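Local coordinates for protein glutamate--LysW ligase ArgX (Sulfolobus tokodaii, PDB 3VPB) that probably catalyses the ATP-dependent joining of glutamate to the C-terminal glutamate of the carrier protein LysW in arginine biosynthesis, at residues 15-20 and 267-272; 123-128 and 137-142. All blocks are in the same frame, centred on the assembly; numbering follows the deposited sequence.

The two contacts lie on opposite sides of the chain's centre. Their centres are 36 Å apart, their nearest atoms are about 23 Å apart, and they do not touch. Contact 1 ties helix 12-23 of the preATP-grasp region to helix 268-280 near the C-terminus. Contact 2 is nested inside the long loop that contact 1 closes. It is a hairpin at the nucleotide end of the ATP-grasp site and touches ADP directly. The side chain of Val-137 there is about 7 Å from a bound magnesium ion. Contact 1 stands nearer the amino acid end: the side chain of Leu-16 is about 10 Å from the bound glutamate.

Contact 1 of 2, residues 15-20 and 267-272; sequences KLIAKA and NVAQKL
Gln-270, which packs beside Ala-20 of the facing helix, gives its backbone N-H to Asn-267 OD1, with N and OD1 3.0 Å apart. The N-H...OD1 angle is 152°, and the donor stands above the plane of the side-chain carbonyl. Asn-267 is at the N-cap position, right before helix 268-280, and this is a capping bond. The contact itself is apolar, with no hydrogen bond from one segment to the other. Its centre is the methyl of Ala-269. That CB rests on the backbone of the other helix, 3.4 Å from Leu-16 O. Around it lie Leu-16 CB, Ile-17 CG1 and Ala-20 CB; the gap between the CB atoms of Ala-20 and Ala-269 is 4.0 Å. Ala-20 CB in turn sits 3.7 Å from Ala-269 O. With methyls this small, the helix axes approach to 8.5 Å at a crossing angle of -48°. Ile-17 and Leu-272 extend the patch, meeting at an oblique angle with Ile-17 CD1 and Leu-272 CD2 4.2 Å apart; Leu-272 CG, which bears that CD2, is anti to the backbone N (chi1 179°). The carboxamide of Gln-270 closes one edge, with OE1 taking a hydrogen bond from Asn-24. Helix 12-23 belongs to the preATP-grasp region. Leu-16 also touches Met-261 of helix 258-264, while Leu-272 packs on Phe-233 of strand 233-241.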
ATOM      1  N   LYS B  15      -7.680  28.801  -9.899  1.00 18.13           N
ATOM      2  CA  LYS B  15      -7.705  29.789 -10.986  1.00 19.22           C
ATOM      3  C   LYS B  15      -8.468  31.026 -10.579  1.00 18.67           C
ATOM      4  O   LYS B  15      -8.014  32.168 -10.825  1.00 19.40           O
ATOM      5  CB  LYS B  15      -8.312  29.176 -12.242  1.00 19.37           C
ATOM      6  CG  LYS B  15      -7.410  28.154 -12.874  1.00 23.70           C
ATOM      7  CD  LYS B  15      -8.061  27.549 -14.117  1.00 29.90           C
ATOM      8  CE  LYS B  15      -9.258  26.708 -13.753  1.00 32.07           C
ATOM      9  NZ  LYS B  15     -10.226  26.676 -14.889  1.00 37.11           N
ATOM     10  N   LEU B  16      -9.609  30.805  -9.933  1.00 18.06           N
ATOM     11  CA  LEU B  16     -10.450  31.900  -9.449  1.00 17.81           C
ATOM     12  C   LEU B  16      -9.736  32.719  -8.366  1.00 17.06           C
ATOM     13  O   LEU B  16      -9.886  33.946  -8.317  1.00 17.06           O
ATOM     14  CB  LEU B  16     -11.807  31.381  -8.940  1.00 18.95           C
ATOM     15  CG  LEU B  16     -12.805  30.833  -9.975  1.00 18.99           C
ATOM     16  CD1 LEU B  16     -14.014  30.252  -9.263  1.00 23.95           C
ATOM     17  CD2 LEU B  16     -13.267  31.905 -10.997  1.00 22.00           C
ATOM     18  N   ILE B  17      -8.956  32.061  -7.504  1.00 14.87           N
ATOM     19  CA  ILE B  17      -8.232  32.798  -6.468  1.00 15.90           C
ATOM     20  C   ILE B  17      -7.102  33.615  -7.107  1.00 15.51           C
ATOM     21  O   ILE B  17      -6.893  34.763  -6.746  1.00 14.80           O
ATOM     22  CB  ILE B  17      -7.697  31.880  -5.321  1.00 14.28           C
ATOM     23  CG1 ILE B  17      -8.851  31.237  -4.550  1.00 16.34           C
ATOM     24  CG2 ILE B  17      -6.793  32.678  -4.335  1.00 15.04           C
ATOM     25  CD1 ILE B  17      -8.398  30.077  -3.636  1.00 15.15           C
ATOM     26  N   ALA B  18      -6.395  33.034  -8.073  1.00 15.75           N
ATOM     27  CA  ALA B  18      -5.355  33.762  -8.785  1.00 16.89           C
ATOM     28  C   ALA B  18      -5.951  34.982  -9.511  1.00 17.63           C
ATOM     29  O   ALA B  18      -5.350  36.073  -9.508  1.00 18.44           O
ATOM     30  CB  ALA B  18      -4.638  32.855  -9.782  1.00 17.11           C
ATOM     31  N   LYS B  19      -7.130  34.808 -10.094  1.00 17.88           N
ATOM     32  CA  LYS B  19      -7.741  35.873 -10.888  1.00 20.23           C
ATOM     33  C   LYS B  19      -8.164  36.982  -9.957  1.00 19.72           C
ATOM     34  O   LYS B  19      -8.013  38.171 -10.273  1.00 21.36           O
ATOM     35  CB  LYS B  19      -8.937  35.341 -11.698  1.00 20.64           C
ATOM     36  CG  LYS B  19      -9.636  36.386 -12.586  1.00 24.99           C
ATOM     37  CD  LYS B  19      -8.675  36.959 -13.658  1.00 29.50           C
ATOM     38  CE  LYS B  19      -9.406  37.844 -14.680  1.00 34.40           C
ATOM     39  NZ  LYS B  19      -9.747  39.204 -14.125  1.00 36.26           N
ATOM     40  N   ALA B  20      -8.665  36.607  -8.784  1.00 19.21           N
ATOM     41  CA  ALA B  20      -9.086  37.606  -7.805  1.00 19.76           C
ATOM     42  C   ALA B  20      -7.912  38.383  -7.197  1.00 19.90           C
ATOM     43  O   ALA B  20      -8.045  39.586  -6.904  1.00 20.58           O
ATOM     44  CB  ALA B  20      -9.972  36.961  -6.701  1.00 18.76           C
ATOM     45  N   ASN B 267     -19.213  35.265  -4.800  1.00 20.74           N
ATOM     46  CA  ASN B 267     -17.859  35.254  -5.333  1.00 19.88           C
ATOM     47  C   ASN B 267     -16.889  34.942  -4.178  1.00 19.32           C
ATOM     48  O   ASN B 267     -16.336  35.839  -3.540  1.00 18.46           O
ATOM     49  CB  ASN B 267     -17.527  36.586  -5.999  1.00 20.83           C
ATOM     50  CG  ASN B 267     -16.225  36.549  -6.788  1.00 20.54           C
ATOM     51  OD1 ASN B 267     -15.324  35.743  -6.509  1.00 21.79           O
ATOM     52  ND2 ASN B 267     -16.110  37.436  -7.786  1.00 22.19           N
ATOM     53  N   VAL B 268     -16.737  33.658  -3.893  1.00 18.09           N
ATOM     54  CA  VAL B 268     -15.889  33.190  -2.774  1.00 16.69           C
ATOM     55  C   VAL B 268     -14.431  33.678  -2.879  1.00 17.35           C
ATOM     56  O   VAL B 268     -13.865  34.152  -1.885  1.00 16.64           O
ATOM     57  CB  VAL B 268     -15.955  31.645  -2.620  1.00 16.58           C
ATOM     58  CG1 VAL B 268     -14.976  31.132  -1.547  1.00 15.81           C
ATOM     59  CG2 VAL B 268     -17.363  31.186  -2.260  1.00 15.87           C
ATOM     60  N   ALA B 269     -13.841  33.572  -4.068  1.00 16.57           N
ATOM     61  CA  ALA B 269     -12.452  34.041  -4.266  1.00 17.89           C
ATOM     62  C   ALA B 269     -12.313  35.554  -3.990  1.00 17.93           C
ATOM     63  O   ALA B 269     -11.344  36.011  -3.376  1.00 17.62           O
ATOM     64  CB  ALA B 269     -11.940  33.656  -5.656  1.00 16.99           C
ATOM     65  N   GLN B 270     -13.320  36.333  -4.381  1.00 18.31           N
ATOM     66  CA  GLN B 270     -13.293  37.783  -4.104  1.00 18.67           C
ATOM     67  C   GLN B 270     -13.409  38.072  -2.613  1.00 17.82           C
ATOM     68  O   GLN B 270     -12.692  38.947  -2.076  1.00 17.58           O
ATOM     69  CB  GLN B 270     -14.425  38.484  -4.893  1.00 19.42           C
ATOM     70  CG  GLN B 270     -14.509  40.003  -4.689  1.00 21.01           C
ATOM     71  CD  GLN B 270     -13.246  40.744  -5.136  1.00 21.44           C
ATOM     72  OE1 GLN B 270     -12.559  40.327  -6.063  1.00 22.91           O
ATOM     73  NE2 GLN B 270     -12.946  41.853  -4.466  1.00 22.42           N
ATOM     74  N   LYS B 271     -14.314  37.365  -1.930  1.00 16.53           N
ATOM     75  CA  LYS B 271     -14.472  37.539  -0.479  1.00 16.24           C
ATOM     76  C   LYS B 271     -13.197  37.183   0.284  1.00 15.68           C
ATOM     77  O   LYS B 271     -12.833  37.847   1.252  1.00 15.28           O
ATOM     78  CB  LYS B 271     -15.658  36.719   0.054  1.00 14.97           C
ATOM     79  CG  LYS B 271     -17.007  37.163  -0.527  1.00 18.99           C
ATOM     80  CD  LYS B 271     -17.373  38.548   0.044  1.00 25.07           C
ATOM     81  CE  LYS B 271     -18.643  39.099  -0.600  1.00 30.58           C
ATOM     82  NZ  LYS B 271     -19.827  38.285  -0.182  1.00 35.17           N
ATOM     83  N   LEU B 272     -12.528  36.129  -0.156  1.00 15.23           N
ATOM     84  CA  LEU B 272     -11.250  35.733   0.464  1.00 15.26           C
ATOM     85  C   LEU B 272     -10.179  36.825   0.300  1.00 15.32           C
ATOM     86  O   LEU B 272      -9.506  37.208   1.269  1.00 15.70           O
ATOM     87  CB  LEU B 272     -10.737  34.432  -0.198  1.00 14.94           C
ATOM     88  CG  LEU B 272      -9.387  33.931   0.355  1.00 15.72           C
ATOM     89  CD1 LEU B 272      -9.445  33.621   1.835  1.00 16.30           C
ATOM     90  CD2 LEU B 272      -8.942  32.713  -0.445  1.00 16.88           C
TER

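Contact 2 of 2, residues 123-128 and 137-142. With ADP (adenosine-5'-diphosphate), chain L.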
ATOM      1  N   PRO B 123     -28.568   0.239  11.262  1.00 19.90           N
ATOM      2  CA  PRO B 123     -27.462   0.536  10.338  1.00 18.79           C
ATOM      3  C   PRO B 123     -26.527   1.536  10.972  1.00 17.81           C
ATOM      4  O   PRO B 123     -26.908   2.237  11.934  1.00 17.98           O
ATOM      5  CB  PRO B 123     -28.169   1.198   9.152  1.00 18.43           C
ATOM      6  CG  PRO B 123     -29.307   1.937   9.814  1.00 19.54           C
ATOM      7  CD  PRO B 123     -29.800   0.943  10.850  1.00 19.57           C
ATOM      8  N   LEU B 124     -25.331   1.628  10.414  1.00 16.75           N
ATOM      9  CA  LEU B 124     -24.343   2.598  10.878  1.00 16.10           C
ATOM     10  C   LEU B 124     -23.501   3.075   9.706  1.00 15.14           C
ATOM     11  O   LEU B 124     -23.479   2.464   8.630  1.00 14.65           O
ATOM     12  CB  LEU B 124     -23.446   1.987  11.973  1.00 16.53           C
ATOM     13  CG  LEU B 124     -22.725   0.681  11.732  1.00 19.98           C
ATOM     14  CD1 LEU B 124     -21.365   0.957  11.068  1.00 20.50           C
ATOM     15  CD2 LEU B 124     -22.546  -0.019  13.110  1.00 20.16           C
ATOM     16  N   ILE B 125     -22.785   4.174   9.927  1.00 14.97           N
ATOM     17  CA  ILE B 125     -21.752   4.633   8.994  1.00 15.16           C
ATOM     18  C   ILE B 125     -20.376   4.326   9.586  1.00 14.45           C
ATOM     19  O   ILE B 125     -20.147   4.523  10.743  1.00 14.46           O
ATOM     20  CB  ILE B 125     -21.917   6.157   8.718  1.00 15.77           C
ATOM     21  CG1 ILE B 125     -23.172   6.373   7.869  1.00 16.73           C
ATOM     22  CG2 ILE B 125     -20.629   6.824   8.110  1.00 17.29           C
ATOM     23  CD1 ILE B 125     -22.970   6.253   6.329  1.00 18.93           C
ATOM     24  N   ASP B 126     -19.482   3.777   8.776  1.00 14.27           N
ATOM     25  CA  ASP B 126     -18.094   3.549   9.206  1.00 14.00           C
ATOM     26  C   ASP B 126     -17.216   4.286   8.193  1.00 14.18           C
ATOM     27  O   ASP B 126     -17.231   3.993   7.003  1.00 13.51           O
ATOM     28  CB  ASP B 126     -17.785   2.048   9.222  1.00 15.45           C
ATOM     29  CG  ASP B 126     -16.367   1.731   9.682  1.00 16.11           C
ATOM     30  OD1 ASP B 126     -15.479   2.607   9.551  1.00 14.64           O
ATOM     31  OD2 ASP B 126     -16.111   0.571  10.107  1.00 17.83           O
ATOM     32  N   LYS B 127     -16.468   5.278   8.662  1.00 12.29           N
ATOM     33  CA  LYS B 127     -15.577   5.997   7.773  1.00 12.62           C
ATOM     34  C   LYS B 127     -14.234   6.222   8.454  1.00 13.49           C
ATOM     35  O   LYS B 127     -14.153   6.218   9.688  1.00 12.75           O
ATOM     36  CB  LYS B 127     -16.210   7.320   7.301  1.00 13.22           C
ATOM     37  CG  LYS B 127     -16.450   8.311   8.458  1.00 11.51           C
ATOM     38  CD  LYS B 127     -17.463   9.396   8.058  1.00 13.86           C
ATOM     39  CE  LYS B 127     -17.720  10.333   9.240  1.00 14.67           C
ATOM     40  NZ  LYS B 127     -18.905  11.239   8.915  1.00 13.51           N
ATOM     41  N   PRO B 128     -13.177   6.402   7.657  1.00 14.19           N
ATOM     42  CA  PRO B 128     -11.868   6.643   8.279  1.00 14.68           C
ATOM     43  C   PRO B 128     -11.733   8.128   8.662  1.00 14.78           C
ATOM     44  O   PRO B 128     -12.505   8.947   8.156  1.00 14.81           O
ATOM     45  CB  PRO B 128     -10.878   6.293   7.170  1.00 14.82           C
ATOM     46  CG  PRO B 128     -11.654   5.563   6.109  1.00 16.52           C
ATOM     47  CD  PRO B 128     -13.073   6.095   6.213  1.00 15.87           C
ATOM     48  N   VAL B 137     -16.349   6.144   2.833  1.00 14.42           N
ATOM     49  CA  VAL B 137     -17.457   6.372   3.781  1.00 14.25           C
ATOM     50  C   VAL B 137     -18.467   5.269   3.478  1.00 14.36           C
ATOM     51  O   VAL B 137     -19.058   5.233   2.394  1.00 13.72           O
ATOM     52  CB  VAL B 137     -18.111   7.756   3.621  1.00 14.45           C
ATOM     53  CG1 VAL B 137     -19.320   7.926   4.583  1.00 15.95           C
ATOM     54  CG2 VAL B 137     -17.076   8.882   3.862  1.00 14.57           C
ATOM     55  N   SER B 138     -18.661   4.373   4.427  1.00 13.93           N
ATOM     56  CA  SER B 138     -19.370   3.128   4.140  1.00 15.44           C
ATOM     57  C   SER B 138     -20.626   3.033   4.976  1.00 16.65           C
ATOM     58  O   SER B 138     -20.598   3.300   6.180  1.00 16.19           O
ATOM     59  CB  SER B 138     -18.491   1.949   4.475  1.00 15.81           C
ATOM     60  OG  SER B 138     -17.370   1.922   3.641  1.00 15.66           O
ATOM     61  N   LEU B 139     -21.714   2.664   4.313  1.00 18.13           N
ATOM     62  CA  LEU B 139     -22.993   2.401   4.967  1.00 19.45           C
ATOM     63  C   LEU B 139     -23.001   0.918   5.338  1.00 20.98           C
ATOM     64  O   LEU B 139     -22.823   0.045   4.450  1.00 22.51           O
ATOM     65  CB  LEU B 139     -24.165   2.803   4.020  1.00 21.26           C
ATOM     66  CG  LEU B 139     -25.625   2.754   4.521  1.00 22.43           C
ATOM     67  CD1 LEU B 139     -25.795   3.504   5.842  1.00 25.01           C
ATOM     68  CD2 LEU B 139     -26.643   3.251   3.478  1.00 24.89           C
ATOM     69  N   ILE B 140     -23.152   0.621   6.629  1.00 19.42           N
ATOM     70  CA  ILE B 140     -23.119  -0.755   7.124  1.00 20.15           C
ATOM     71  C   ILE B 140     -24.463  -1.138   7.735  1.00 19.58           C
ATOM     72  O   ILE B 140     -24.900  -0.585   8.756  1.00 19.61           O
ATOM     73  CB  ILE B 140     -21.963  -1.014   8.096  1.00 20.13           C
ATOM     74  CG1 ILE B 140     -20.619  -0.675   7.396  1.00 20.74           C
ATOM     75  CG2 ILE B 140     -21.957  -2.494   8.563  1.00 20.77           C
ATOM     76  CD1 ILE B 140     -19.443  -0.750   8.268  1.00 24.34           C
ATOM     77  N   ARG B 141     -25.112  -2.090   7.092  1.00 19.59           N
ATOM     78  CA  ARG B 141     -26.523  -2.355   7.405  1.00 19.95           C
ATOM     79  C   ARG B 141     -26.746  -3.736   7.990  1.00 19.96           C
ATOM     80  O   ARG B 141     -27.836  -4.034   8.454  1.00 19.09           O
ATOM     81  CB  ARG B 141     -27.381  -2.102   6.173  1.00 20.19           C
ATOM     82  CG  ARG B 141     -27.356  -0.630   5.775  1.00 21.62           C
ATOM     83  CD  ARG B 141     -27.664  -0.457   4.358  1.00 23.62           C
ATOM     84  NE  ARG B 141     -26.659  -1.038   3.462  1.00 22.90           N
ATOM     85  CZ  ARG B 141     -26.808  -1.048   2.143  1.00 24.19           C
ATOM     86  NH1 ARG B 141     -27.909  -0.510   1.608  1.00 24.63           N
ATOM     87  NH2 ARG B 141     -25.879  -1.593   1.365  1.00 22.01           N
ATOM     88  N   ASP B 142     -25.708  -4.570   7.976  1.00 19.95           N
ATOM     89  CA  ASP B 142     -25.759  -5.901   8.582  1.00 20.09           C
ATOM     90  C   ASP B 142     -24.348  -6.431   8.835  1.00 19.71           C
ATOM     91  O   ASP B 142     -23.375  -5.792   8.425  1.00 17.87           O
ATOM     92  CB  ASP B 142     -26.613  -6.890   7.764  1.00 21.05           C
ATOM     93  CG  ASP B 142     -26.039  -7.201   6.381  1.00 23.32           C
ATOM     94  OD1 ASP B 142     -24.822  -7.333   6.206  1.00 21.94           O
ATOM     95  OD2 ASP B 142     -26.850  -7.344   5.444  1.00 31.06           O
TER
HETATM   96  PB  ADP L 500     -15.845  13.433   3.384  1.00 15.62           P
HETATM   97  O1B ADP L 500     -14.757  14.174   4.067  1.00 17.75           O
HETATM   98  O2B ADP L 500     -16.847  14.279   2.615  1.00 18.00           O
HETATM   99  O3B ADP L 500     -15.417  12.227   2.598  1.00 15.24           O
HETATM  100  PA  ADP L 500     -18.114  13.081   5.166  1.00 17.66           P
HETATM  101  O1A ADP L 500     -18.074  12.574   6.605  1.00 17.86           O
HETATM  102  O2A ADP L 500     -18.510  14.494   4.804  1.00 16.09           O
HETATM  103  O3A ADP L 500     -16.656  12.727   4.586  1.00 18.44           O
HETATM  104  O5' ADP L 500     -19.076  12.061   4.382  1.00 17.37           O
HETATM  105  C5' ADP L 500     -19.416  12.194   3.002  1.00 15.60           C
HETATM  106  C4' ADP L 500     -20.917  12.054   2.829  1.00 14.35           C
HETATM  107  O4' ADP L 500     -21.341  10.831   3.440  1.00 16.02           O
HETATM  108  C3' ADP L 500     -21.657  13.167   3.578  1.00 16.64           C
HETATM  109  O3' ADP L 500     -21.863  14.305   2.733  1.00 17.50           O
HETATM  110  C2' ADP L 500     -22.967  12.508   3.940  1.00 17.85           C
HETATM  111  O2' ADP L 500     -23.867  12.538   2.824  1.00 19.01           O
HETATM  112  C1' ADP L 500     -22.558  11.075   4.155  1.00 15.54           C
HETATM  113  N9  ADP L 500     -22.314  10.812   5.586  1.00 13.90           N
HETATM  114  C8  ADP L 500     -21.122  10.771   6.234  1.00 12.45           C
HETATM  115  N7  ADP L 500     -21.333  10.446   7.517  1.00 13.28           N
HETATM  116  C5  ADP L 500     -22.659  10.273   7.689  1.00 12.49           C
HETATM  117  C6  ADP L 500     -23.553   9.950   8.807  1.00 11.34           C
HETATM  118  N6  ADP L 500     -23.038   9.698  10.025  1.00 13.62           N
HETATM  119  N1  ADP L 500     -24.890   9.826   8.554  1.00 14.72           N
HETATM  120  C2  ADP L 500     -25.418  10.049   7.345  1.00 12.00           C
HETATM  121  N3  ADP L 500     -24.641  10.388   6.284  1.00 14.50           N
HETATM  122  C4  ADP L 500     -23.294  10.514   6.420  1.00 12.76           C
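Lys-127, whose CB packs on Val-137, bridges the base and the alpha-phosphate of ADP with one nitrogen. Its NZ donates to the adenine N7 at 2.9 Å and to the alpha-phosphate oxygen O1A at 2.8 Å. CG lies between the backbone N and the carbonyl carbon (chi1 64°), and the chain beyond it is extended. Asn-249 OD1 and Gln-167 OE1 also bond NZ, so its hydrogens are probably shared.

Ile-125 lies against one face of the adenine, with CG1 3.7 Å from C6. Its CG2 approaches N7 and also Val-137 CG1, which itself lies 3.7 Å from the ribose O4'. Ile-125 CD1 meets Leu-139 CD1 at 4.0 Å. An alanine at Ile-125 would probably open a gap beneath the adenine and leave Val-137 CG1 and Leu-139 CD1 without this partner.

The two segments form an antiparallel beta hairpin of the ATP-grasp fold. The loop between them carries Gly-131 to Leu-136, which probably bind ATP. Leu-124 and Ile-140 are a hydrogen-bonded pair, and so are Asp-126 and Ser-138. The Ile-140 N to Leu-124 O bond is nearly straight, with an angle of 170° at the hydrogen.

The other face carries Leu-124, Asp-126, Ser-138 and Ile-140. Ile-140 lies side by side with Leu-124 and Asp-126: its CD1 is 3.4 Å from Asp-126 CB and 3.8 Å from Leu-124 CD1. Three groups satisfy the buried Asp-126 carboxylate: Arg-153 at OD1, and Tyr-117 and His-164 at OD2. Within this chain strand 138-140 is an outermost strand of a four-stranded antiparallel sheet. Ser-138 OG bonds Thr-148 of the second subunit, and Arg-141, just past the strand, forms a salt bridge with Asp-142 of that subunit.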